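Local coordinates for protein FMN-dependent nitronate monooxygenase (Shewanella oneidensis, PDB 5LSM) that probably oxidises nitronates such as propionate 3-nitronate with molecular oxygen, using bound flavin mononucleotide as cofactor, at residues Ala57-Ser60 / Pro65-Val68; Ala85-Leu90 / Ser301-Gly306; Glu255-Asp260 / Arg277-Arg282. One frame throughout, in Å; residues are numbered along the deposited sequence.

Interaction 1 of 3, residues Ala57-Ser60 / Pro65-Val68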
loop_
_atom_site.group_PDB
_atom_site.type_symbol
_atom_site.label_atom_id
_atom_site.label_comp_id
_atom_site.label_asym_id
_atom_site.label_seq_id
_atom_site.Cartn_x
_atom_site.Cartn_y
_atom_site.Cartn_z
ATOM N N ALA A 57 31.525 5.424 19.865
ATOM C CA ALA A 57 32.063 4.921 18.601
ATOM C C ALA A 57 31.659 5.781 17.391
ATOM O O ALA A 57 32.471 6.008 16.496
ATOM C CB ALA A 57 31.660 3.475 18.378
ATOM N N ILE A 58 30.434 6.288 17.368
ATOM C CA ILE A 58 30.035 7.177 16.273
ATOM C C ILE A 58 30.838 8.478 16.295
ATOM O O ILE A 58 31.371 8.902 15.264
ATOM C CB ILE A 58 28.524 7.474 16.290
ATOM C CG1 ILE A 58 27.747 6.226 15.843
ATOM C CG2 ILE A 58 28.189 8.651 15.377
ATOM C CD1 ILE A 58 26.298 6.198 16.306
ATOM N N ARG A 59 31.020 9.054 17.480
ATOM C CA ARG A 59 31.587 10.397 17.584
ATOM C C ARG A 59 33.088 10.446 17.324
ATOM O O ARG A 59 33.628 11.498 17.008
ATOM C CB ARG A 59 31.253 11.038 18.934
ATOM C CG ARG A 59 29.801 11.486 19.055
ATOM C CD ARG A 59 29.356 12.450 17.950
ATOM N NE ARG A 59 28.275 13.330 18.420
ATOM C CZ ARG A 59 27.324 13.867 17.651
ATOM N NH1 ARG A 59 27.314 13.665 16.338
ATOM N NH2 ARG A 59 26.395 14.645 18.199
ATOM N N SER A 60 33.757 9.306 17.368
ATOM C CA SER A 60 35.185 9.321 17.148
ATOM C C SER A 60 35.553 8.933 15.727
ATOM O O SER A 60 36.711 8.641 15.451
ATOM C CB SER A 60 35.875 8.412 18.154
ATOM O OG SER A 60 35.374 7.110 18.048
ATOM N N PRO A 65 26.196 15.165 11.334
ATOM C CA PRO A 65 24.904 14.894 11.989
ATOM C C PRO A 65 24.501 13.424 12.017
ATOM O O PRO A 65 24.883 12.648 11.138
ATOM C CB PRO A 65 23.910 15.691 11.154
ATOM C CG PRO A 65 24.720 16.814 10.594
ATOM C CD PRO A 65 26.092 16.262 10.356
ATOM N N ILE A 66 23.834 13.043 13.099
ATOM C CA ILE A 66 23.267 11.716 13.232
ATOM C C ILE A 66 21.917 11.773 13.908
ATOM O O ILE A 66 21.573 12.752 14.575
ATOM C CB ILE A 66 24.172 10.786 14.062
ATOM C CG1 ILE A 66 24.157 11.201 15.528
ATOM C CG2 ILE A 66 25.583 10.797 13.510
ATOM C CD1 ILE A 66 25.258 10.557 16.331
ATOM N N ASN A 67 21.211 10.656 13.800
ATOM C CA ASN A 67 19.828 10.501 14.226
ATOM C C ASN A 67 19.842 9.325 15.169
ATOM O O ASN A 67 20.334 8.274 14.807
ATOM C CB ASN A 67 18.970 10.209 12.990
ATOM C CG ASN A 67 17.601 9.600 13.317
ATOM O OD1 ASN A 67 17.009 9.839 14.376
ATOM N ND2 ASN A 67 17.056 8.878 12.353
ATOM N N VAL A 68 19.470 9.537 16.429
ATOM C CA VAL A 68 19.325 8.411 17.365
ATOM C C VAL A 68 17.845 8.103 17.565
ATOM O O VAL A 68 17.018 9.021 17.688
ATOM C CB VAL A 68 20.036 8.658 18.730
ATOM C CG1 VAL A 68 21.445 9.158 18.505
ATOM C CG2 VAL A 68 19.266 9.651 19.589
#
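Ile58 and Ile66 reach toward each other tip to tip, joining helix 48-59 to strand 66-71 in a beta-alpha-beta unit of the TIM-barrel fold. The closest pair is Ile58 CG2 against Ile66 CD1, 3.6 Å apart, and the same Ile58 methyl also lies 3.9 Å from Ile66 CG2. One branch of the helix residue therefore faces both methyls of the strand residue. The torsions account for this: Ile58 has CG2 anti to its backbone N, pointing into the interface, whereas Ile66 carries CG1 between its backbone N and carbonyl carbon (chi1 71°) and extends from there (chi2 -166°), which takes CD1 out to Ile58 and Arg59. Both isoleucines are buried, and the nearest CA atoms across the contact, those of Ile58 and Ile66, stand 8.7 Å apart, a spacing spanned by the two side chains.

Arg59 approaches differently. Its chain bends at chi2 (-56°), and one face of the guanidinium comes to lie against Ile66 CD1. The charged end is engaged beyond this contact: NH2 forms a salt bridge with Glu127 OE2 and a hydrogen bond with Phe124 O. Glu127 OE1 accepts a hydrogen bond from Ile66 N, so one carboxylate links the arginine to the backbone of Ile66. An alanine here in place of Ile66 removes CG1, CG2 and CD1 and is likely to leave a gap at the Ile58 methyl and the guanidinium face without its apolar cover. The guanidinium thus uses NH2 for Glu127 and Phe124 and a face for Ile66, with Arg59 NH1 resting 3.7 Å from Ile66 CD1.

Interaction 2 of 3, residues Ala85-Leu90 / Ser301-Gly306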
loop_
_atom_site.group_PDB
_atom_site.type_symbol
_atom_site.label_atom_id
_atom_site.label_comp_id
_atom_site.label_asym_id
_atom_site.label_seq_id
_atom_site.Cartn_x
_atom_site.Cartn_y
_atom_site.Cartn_z
ATOM N N ALA A 85 -1.284 -18.611 27.774
ATOM C CA ALA A 85 -2.133 -19.205 26.712
ATOM C C ALA A 85 -1.454 -19.239 25.345
ATOM O O ALA A 85 -1.743 -20.110 24.524
ATOM C CB ALA A 85 -3.457 -18.468 26.607
ATOM N N TRP A 86 -0.637 -18.225 25.069
ATOM C CA TRP A 86 0.099 -18.142 23.812
ATOM C C TRP A 86 1.180 -19.205 23.805
ATOM O O TRP A 86 1.373 -19.902 22.810
ATOM C CB TRP A 86 0.727 -16.740 23.652
ATOM C CG TRP A 86 1.477 -16.552 22.392
ATOM C CD1 TRP A 86 2.768 -16.173 22.271
ATOM C CD2 TRP A 86 0.985 -16.761 21.057
ATOM N NE1 TRP A 86 3.130 -16.153 20.946
ATOM C CE2 TRP A 86 2.046 -16.496 20.179
ATOM C CE3 TRP A 86 -0.251 -17.146 20.525
ATOM C CZ2 TRP A 86 1.913 -16.593 18.794
ATOM C CZ3 TRP A 86 -0.382 -17.246 19.150
ATOM C CH2 TRP A 86 0.699 -16.980 18.301
ATOM N N LEU A 87 1.872 -19.330 24.934
ATOM C CA LEU A 87 2.894 -20.362 25.121
ATOM C C LEU A 87 2.310 -21.747 24.850
ATOM O O LEU A 87 2.903 -22.549 24.126
ATOM C CB LEU A 87 3.450 -20.290 26.554
ATOM C CG LEU A 87 4.964 -20.299 26.791
ATOM C CD1 LEU A 87 5.749 -19.695 25.637
ATOM C CD2 LEU A 87 5.276 -19.561 28.085
ATOM N N GLU A 88 1.110 -21.984 25.375
ATOM C CA GLU A 88 0.415 -23.260 25.212
ATOM C C GLU A 88 0.158 -23.543 23.747
ATOM O O GLU A 88 0.289 -24.675 23.295
ATOM C CB GLU A 88 -0.924 -23.224 25.967
ATOM C CG GLU A 88 -1.642 -24.560 26.053
ATOM C CD GLU A 88 -3.065 -24.428 26.570
ATOM O OE1 GLU A 88 -3.402 -23.375 27.163
ATOM O OE2 GLU A 88 -3.845 -25.391 26.398
ATOM N N GLN A 89 -0.240 -22.507 23.015
ATOM C CA GLN A 89 -0.474 -22.617 21.574
ATOM C C GLN A 89 0.760 -23.022 20.753
ATOM O O GLN A 89 0.634 -23.657 19.705
ATOM C CB GLN A 89 -0.972 -21.291 21.046
ATOM C CG GLN A 89 -2.321 -20.880 21.578
ATOM C CD GLN A 89 -3.206 -20.360 20.477
ATOM O OE1 GLN A 89 -3.200 -20.882 19.353
ATOM N NE2 GLN A 89 -3.941 -19.304 20.770
ATOM N N LEU A 90 1.940 -22.627 21.212
ATOM C CA LEU A 90 3.186 -22.956 20.517
ATOM C C LEU A 90 3.779 -24.331 20.900
ATOM O O LEU A 90 4.799 -24.748 20.339
ATOM C CB LEU A 90 4.223 -21.857 20.766
ATOM C CG LEU A 90 3.741 -20.444 20.440
ATOM C CD1 LEU A 90 4.755 -19.408 20.907
ATOM C CD2 LEU A 90 3.468 -20.308 18.952
ATOM N N SER A 301 8.037 -11.499 22.064
ATOM C CA SER A 301 9.391 -11.916 21.676
ATOM C C SER A 301 9.911 -13.043 22.545
ATOM O O SER A 301 10.561 -13.956 22.051
ATOM C CB SER A 301 10.378 -10.742 21.749
ATOM O OG SER A 301 9.717 -9.531 21.466
ATOM N N SER A 302 9.656 -12.965 23.844
ATOM C CA SER A 302 10.192 -13.956 24.763
ATOM C C SER A 302 9.750 -15.381 24.376
ATOM O O SER A 302 10.569 -16.309 24.404
ATOM C CB SER A 302 9.780 -13.632 26.196
ATOM O OG SER A 302 8.376 -13.565 26.300
ATOM N N ALA A 303 8.508 -15.516 23.892
ATOM C CA ALA A 303 7.934 -16.822 23.524
ATOM C C ALA A 303 8.508 -17.475 22.254
ATOM O O ALA A 303 8.345 -18.682 22.060
ATOM C CB ALA A 303 6.430 -16.700 23.384
ATOM N N VAL A 304 9.140 -16.693 21.376
ATOM C CA VAL A 304 9.698 -17.253 20.133
ATOM C C VAL A 304 11.207 -17.196 20.071
ATOM O O VAL A 304 11.792 -17.712 19.127
ATOM C CB VAL A 304 9.170 -16.536 18.866
ATOM C CG1 VAL A 304 7.740 -16.959 18.568
ATOM C CG2 VAL A 304 9.278 -15.024 19.006
ATOM N N ALA A 305 11.837 -16.558 21.050
ATOM C CA ALA A 305 13.296 -16.383 21.038
ATOM C C ALA A 305 14.033 -17.716 20.869
ATOM O O ALA A 305 14.889 -17.840 20.005
ATOM C CB ALA A 305 13.760 -15.680 22.310
ATOM N N GLY A 306 13.686 -18.705 21.696
ATOM C CA GLY A 306 14.274 -20.047 21.614
ATOM C C GLY A 306 14.053 -20.755 20.279
ATOM O O GLY A 306 14.994 -21.323 19.707
#
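Ala303 sets its CB against three side chains at once, those of Trp86, Leu87 and Leu90, where helix 301-313 packs on the end of helix 80-89, outside the parallel strands of the barrel. This is close helix-helix packing through a small residue: the nearest CA atoms, those of Leu87 and Ala303, are only 6.4 Å apart, a separation consistent with a single methyl at this position. The three partners, spaced one and then three residues along segment 85-90, converge on that methyl.

Each is met in its own way. Trp86 presents the five-membered part of its indole, with CD1 3.9 Å from Ala303 CB; the methyl approaches the ring obliquely. The indole gets there because CG is anti to the backbone N (chi1 -179°), which carries the ring from the helix toward the opposite segment. Leu87 starts off to the flank and turns its end inward, bringing CD1 to 3.8 Å from Ala303 CB. Its torsions lie far from the staggered positions (chi1 -132°, chi2 29°), and at 2.50 Å resolution the exact placing of that methyl is uncertain. Leu90 reaches past the methyl to the backbone, its CD1 standing 3.8 Å from Ala303 O and 4.0 Å from Ala303 CB.

These are van der Waals contacts, with no polar bond between the segments, and they bury 154 Å², both sides summed. Phe283 of helix 282-287 touches both Leu90 and Val304 and so bridges the two segments, while Met287 of the same helix packs on Trp86. The site lies away from the flavin pocket and joins distant parts of the chain. Within segment 85-90, Leu90 CD1 sits 3.6 Å above the plane of the Trp86 ring, offset toward its rim.

Interaction 3 of 3, residues Glu255-Asp260 / Arg277-Arg282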
loop_
_atom_site.group_PDB
_atom_site.type_symbol
_atom_site.label_atom_id
_atom_site.label_comp_id
_atom_site.label_asym_id
_atom_site.label_seq_id
_atom_site.Cartn_x
_atom_site.Cartn_y
_atom_site.Cartn_z
ATOM N N GLU A 255 20.013 -14.182 3.209
ATOM C CA GLU A 255 19.682 -15.210 2.217
ATOM C C GLU A 255 18.224 -15.099 1.800
ATOM O O GLU A 255 17.872 -15.318 0.640
ATOM C CB GLU A 255 19.934 -16.597 2.807
ATOM C CG GLU A 255 19.688 -17.748 1.835
ATOM C CD GLU A 255 20.767 -18.821 1.892
ATOM O OE1 GLU A 255 21.739 -18.659 2.666
ATOM O OE2 GLU A 255 20.652 -19.818 1.150
ATOM N N ALA A 256 17.377 -14.783 2.772
ATOM C CA ALA A 256 15.961 -14.617 2.530
ATOM C C ALA A 256 15.727 -13.411 1.625
ATOM O O ALA A 256 15.039 -13.523 0.612
ATOM C CB ALA A 256 15.219 -14.464 3.852
ATOM N N LEU A 257 16.362 -12.281 1.948
ATOM C CA LEU A 257 16.258 -11.076 1.102
ATOM C C LEU A 257 16.593 -11.325 -0.376
ATOM O O LEU A 257 16.086 -10.625 -1.250
ATOM C CB LEU A 257 17.168 -9.973 1.627
ATOM C CG LEU A 257 16.776 -9.344 2.956
ATOM C CD1 LEU A 257 17.993 -8.685 3.601
ATOM C CD2 LEU A 257 15.635 -8.354 2.772
ATOM N N GLN A 258 17.505 -12.252 -0.646
ATOM C CA GLN A 258 18.012 -12.464 -2.015
ATOM C C GLN A 258 17.202 -13.523 -2.763
ATOM O O GLN A 258 17.190 -13.554 -3.990
ATOM C CB GLN A 258 19.494 -12.870 -1.989
ATOM C CG GLN A 258 20.441 -11.687 -1.900
ATOM C CD GLN A 258 21.783 -12.040 -1.294
ATOM O OE1 GLN A 258 21.857 -12.674 -0.241
ATOM N NE2 GLN A 258 22.851 -11.602 -1.937
ATOM N N SER A 259 16.508 -14.371 -2.016
ATOM C CA SER A 259 15.595 -15.347 -2.596
ATOM C C SER A 259 14.340 -14.697 -3.187
ATOM O O SER A 259 14.048 -13.533 -2.930
ATOM C CB SER A 259 15.174 -16.345 -1.527
ATOM O OG SER A 259 14.306 -15.725 -0.597
ATOM N N ASP A 260 13.555 -15.490 -3.902
ATOM C CA ASP A 260 12.315 -15.001 -4.470
ATOM C C ASP A 260 11.143 -15.057 -3.479
ATOM O O ASP A 260 10.101 -14.436 -3.705
ATOM C CB ASP A 260 11.994 -15.714 -5.799
ATOM C CG ASP A 260 11.817 -17.216 -5.643
ATOM O OD1 ASP A 260 11.248 -17.654 -4.623
ATOM O OD2 ASP A 260 12.207 -17.956 -6.575
ATOM N N ARG A 277 6.180 -5.672 9.218
ATOM C CA ARG A 277 6.257 -6.293 7.890
ATOM C C ARG A 277 7.541 -7.093 7.746
ATOM O O ARG A 277 8.652 -6.559 7.913
ATOM C CB ARG A 277 6.168 -5.248 6.766
ATOM C CG ARG A 277 6.197 -5.850 5.357
ATOM C CD ARG A 277 6.084 -4.793 4.239
ATOM N NE ARG A 277 4.757 -4.171 4.227
ATOM C CZ ARG A 277 3.632 -4.760 3.806
ATOM N NH1 ARG A 277 3.656 -5.964 3.260
ATOM N NH2 ARG A 277 2.480 -4.135 3.931
ATOM N N GLY A 278 7.390 -8.368 7.394
ATOM C CA GLY A 278 8.542 -9.224 7.160
ATOM C C GLY A 278 8.278 -10.267 6.099
ATOM O O GLY A 278 7.148 -10.591 5.835
ATOM N N ILE A 279 9.342 -10.782 5.488
ATOM C CA ILE A 279 9.221 -11.870 4.537
ATOM C C ILE A 279 8.399 -13.007 5.151
ATOM O O ILE A 279 8.529 -13.284 6.342
ATOM C CB ILE A 279 10.599 -12.388 4.102
ATOM C CG1 ILE A 279 11.354 -11.293 3.345
ATOM C CG2 ILE A 279 10.439 -13.601 3.195
ATOM C CD1 ILE A 279 12.842 -11.485 3.321
ATOM N N VAL A 280 7.480 -13.577 4.366
ATOM C CA VAL A 280 6.497 -14.538 4.888
ATOM C C VAL A 280 7.193 -15.866 5.112
ATOM O O VAL A 280 7.873 -16.359 4.215
ATOM C CB VAL A 280 5.290 -14.733 3.929
ATOM C CG1 VAL A 280 4.502 -15.995 4.270
ATOM C CG2 VAL A 280 4.372 -13.514 3.968
ATOM N N ASN A 281 7.055 -16.404 6.326
ATOM C CA ASN A 281 7.639 -17.693 6.676
ATOM C C ASN A 281 6.602 -18.678 7.252
ATOM O O ASN A 281 5.400 -18.380 7.282
ATOM C CB ASN A 281 8.854 -17.515 7.609
ATOM C CG ASN A 281 8.551 -16.698 8.873
ATOM O OD1 ASN A 281 7.470 -16.728 9.412
ATOM N ND2 ASN A 281 9.560 -16.038 9.384
ATOM N N ARG A 282 7.053 -19.884 7.607
ATOM C CA ARG A 282 6.155 -20.953 8.048
ATOM C C ARG A 282 5.339 -20.493 9.253
ATOM O O ARG A 282 4.115 -20.705 9.317
ATOM C CB ARG A 282 6.965 -22.211 8.416
ATOM C CG ARG A 282 6.141 -23.385 8.961
ATOM C CD ARG A 282 7.057 -24.457 9.545
ATOM N NE ARG A 282 6.347 -25.456 10.344
ATOM C CZ ARG A 282 6.941 -26.295 11.198
ATOM N NH1 ARG A 282 8.259 -26.265 11.363
ATOM N NH2 ARG A 282 6.213 -27.145 11.924
#
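Ala256 O accepts the hydroxyl of Ser259 at 2.6 Å from OG, while Ser259 N adds a weak bond to the same oxygen. The hydroxyl lies in the carbonyl plane, on a lone pair, at a C=O...OG angle of 128°. These bonds tie Ser259, just past helix 251-258, back to its last turn. The helix packs by Ala256 and Leu257 against strand 276-279, the middle strand of a three-stranded antiparallel sheet.

Across the contact one side chain does the work. Ile279 has CG1 anti to its carbonyl carbon (chi1 -64°) and sends CD1 to the helix, 3.8 Å from Ala256 CB. The same methyl is 3.9 Å from Leu257 N, so it meets backbone as well as side chain.

All three residues are buried, and Trp317 also packs on Ala256. The contact lies near the flavin pocket: the Leu257 side chain is about 8 Å from the bound flavin mononucleotide and about 5 Å from the side chain of Thr239, which binds FMN. Leu257 starts out pointing away from the strand, yet its end returns, with CD2 4.2 Å from Ile279 CD1.

Following the chain from the N terminus, interaction 1 closes first, across a loop of only four residues between helix 48-59 and strand 66-71 of the parallel barrel sheet. Helix 80-89 comes next and opens interaction 2, which is not closed until helix 301-313, after 210 intervening residues; it ties two helices outside the barrel strands. Interaction 3 lies nested within that long loop, bringing helix 251-258 to the small antiparallel sheet at strand 276-279 across 16 residues. No two of the three contacts touch one another: interactions 2 and 3 approach to about 9 Å between nearest atoms, whereas interaction 1 is at least about 18 Å from either. Interactions 1 and 3 fall on opposite sides of the chain's centre.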